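Local coordinates for protein DNA gyrase, B subunit, truncated (PDB 3CWV) that probably uses ATP to break, pass and rejoin double-stranded DNA, as a type II topoisomerase of the GyrB family, at residues R277-K282 against L339-L344. Numbering follows the deposited sequence.
Sequences RGALAK and LFIELL
The flat phenyl ring of F340 is turned away from A279, on whose CB the F340 CB packs at 3.5 Å; the ring itself meets F230 of strand 228-234 edge-to-face, and the F340 side chain also touches A275 and L276 of helix 267-284. This helix-helix contact joins helices 267-284 and 328-345, probably within the transducer domain of GyrB proteins, whose five-stranded sheet includes strand 228-234. The axes of the two short segments approach to 8.7 Å and cross at -55°. A279 sits at the crossing and points its methyl at helix 328-345, and its CA lies 5.0 Å from I341 CA. A279 CB lies 3.8 Å from I341 CG1 and, more loosely, meets L344 CD1. A chi1 of -71° sets I341 CG1, anti to the carbonyl carbon, against A279 CA and CB. L344 crosses L280 at about a right angle, and its CD1 lies 3.9 Å from L280 CD2; L276 and L283 also touch L344, extending the apolar seam. No hydrogen bond links the two segments, and apolar side chains carry the buried middle of the contact. At its exposed border the extended chain of K282 crosses I341 obliquely, its CD 4.1 Å from I341 CD1.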
loop_
_atom_site.group_PDB
_atom_site.type_symbol
_atom_site.label_atom_id
_atom_site.label_comp_id
_atom_site.label_asym_id
_atom_site.label_seq_id
_atom_site.Cartn_x
_atom_site.Cartn_y
_atom_site.Cartn_z
ATOM N N ARG A 277 16.430 21.074 -2.529
ATOM C CA ARG A 277 16.554 22.488 -2.886
ATOM C C ARG A 277 17.656 23.174 -2.086
ATOM O O ARG A 277 18.332 24.067 -2.599
ATOM C CB ARG A 277 15.232 23.213 -2.657
ATOM C CG ARG A 277 14.175 22.934 -3.699
ATOM C CD ARG A 277 12.938 23.760 -3.402
ATOM N NE ARG A 277 13.269 25.183 -3.418
ATOM C CZ ARG A 277 12.484 26.152 -2.960
ATOM N NH1 ARG A 277 11.299 25.862 -2.443
ATOM N NH2 ARG A 277 12.890 27.416 -3.020
ATOM N N GLY A 278 17.828 22.740 -0.837
ATOM C CA GLY A 278 18.843 23.254 0.060
ATOM C C GLY A 278 20.255 22.762 -0.223
ATOM O O GLY A 278 21.233 23.489 0.006
ATOM N N ALA A 279 20.362 21.516 -0.683
ATOM C CA ALA A 279 21.634 20.940 -1.071
ATOM C C ALA A 279 22.127 21.654 -2.319
ATOM O O ALA A 279 23.296 22.006 -2.404
ATOM C CB ALA A 279 21.494 19.440 -1.326
ATOM N N LEU A 280 21.225 21.889 -3.265
ATOM C CA LEU A 280 21.564 22.602 -4.490
ATOM C C LEU A 280 21.987 24.042 -4.212
ATOM O O LEU A 280 23.026 24.484 -4.697
ATOM C CB LEU A 280 20.407 22.565 -5.489
ATOM C CG LEU A 280 20.059 21.164 -5.997
ATOM C CD1 LEU A 280 18.841 21.229 -6.862
ATOM C CD2 LEU A 280 21.221 20.535 -6.748
ATOM N N ALA A 281 21.183 24.758 -3.427
ATOM C CA ALA A 281 21.517 26.116 -2.983
ATOM C C ALA A 281 22.947 26.209 -2.455
ATOM O O ALA A 281 23.724 27.067 -2.884
ATOM C CB ALA A 281 20.529 26.597 -1.931
ATOM N N LYS A 282 23.310 25.320 -1.544
ATOM C CA LYS A 282 24.633 25.359 -0.949
ATOM C C LYS A 282 25.749 25.073 -1.965
ATOM O O LYS A 282 26.759 25.785 -2.008
ATOM C CB LYS A 282 24.712 24.396 0.231
ATOM C CG LYS A 282 23.693 24.705 1.336
ATOM C CD LYS A 282 24.211 24.296 2.701
ATOM C CE LYS A 282 23.322 24.862 3.818
ATOM N NZ LYS A 282 23.943 24.672 5.156
ATOM N N LEU A 339 23.283 14.304 3.189
ATOM C CA LEU A 339 23.427 13.165 2.284
ATOM C C LEU A 339 23.313 13.572 0.829
ATOM O O LEU A 339 24.052 13.061 -0.002
ATOM C CB LEU A 339 22.405 12.070 2.604
ATOM C CG LEU A 339 22.493 11.363 3.961
ATOM C CD1 LEU A 339 21.380 10.319 4.103
ATOM C CD2 LEU A 339 23.854 10.708 4.196
ATOM N N PHE A 340 22.394 14.489 0.522
ATOM C CA PHE A 340 22.227 15.004 -0.822
ATOM C C PHE A 340 23.484 15.797 -1.237
ATOM O O PHE A 340 23.956 15.649 -2.367
ATOM C CB PHE A 340 21.030 15.950 -0.907
ATOM C CG PHE A 340 19.705 15.306 -1.329
ATOM C CD1 PHE A 340 19.585 14.598 -2.517
ATOM C CD2 PHE A 340 18.556 15.500 -0.546
ATOM C CE1 PHE A 340 18.350 14.068 -2.921
ATOM C CE2 PHE A 340 17.337 14.978 -0.919
ATOM C CZ PHE A 340 17.220 14.253 -2.112
ATOM N N ILE A 341 23.980 16.666 -0.345
ATOM C CA ILE A 341 25.220 17.443 -0.580
ATOM C C ILE A 341 26.396 16.533 -0.998
ATOM O O ILE A 341 26.970 16.711 -2.069
ATOM C CB ILE A 341 25.603 18.320 0.657
ATOM C CG1 ILE A 341 24.612 19.483 0.808
ATOM C CG2 ILE A 341 27.039 18.887 0.521
ATOM C CD1 ILE A 341 24.761 20.285 2.088
ATOM N N GLU A 342 26.732 15.555 -0.166
ATOM C CA GLU A 342 27.819 14.639 -0.475
ATOM C C GLU A 342 27.549 13.826 -1.740
ATOM O O GLU A 342 28.391 13.743 -2.638
ATOM C CB GLU A 342 28.064 13.711 0.701
ATOM C CG GLU A 342 29.089 12.613 0.432
ATOM C CD GLU A 342 30.557 13.090 0.458
ATOM O OE1 GLU A 342 31.454 12.221 0.579
ATOM O OE2 GLU A 342 30.821 14.315 0.359
ATOM N N LEU A 343 26.356 13.243 -1.810
ATOM C CA LEU A 343 25.951 12.421 -2.937
ATOM C C LEU A 343 26.059 13.148 -4.259
ATOM O O LEU A 343 26.477 12.559 -5.268
ATOM C CB LEU A 343 24.495 11.990 -2.731
ATOM C CG LEU A 343 23.647 11.373 -3.822
ATOM C CD1 LEU A 343 22.584 10.574 -3.102
ATOM C CD2 LEU A 343 23.012 12.406 -4.720
ATOM N N LEU A 344 25.645 14.412 -4.267
ATOM C CA LEU A 344 25.507 15.143 -5.513
ATOM C C LEU A 344 26.858 15.644 -6.045
ATOM O O LEU A 344 26.951 16.044 -7.199
ATOM C CB LEU A 344 24.515 16.308 -5.376
ATOM C CG LEU A 344 22.992 16.035 -5.310
ATOM C CD1 LEU A 344 22.200 17.275 -4.898
ATOM C CD2 LEU A 344 22.453 15.497 -6.630
#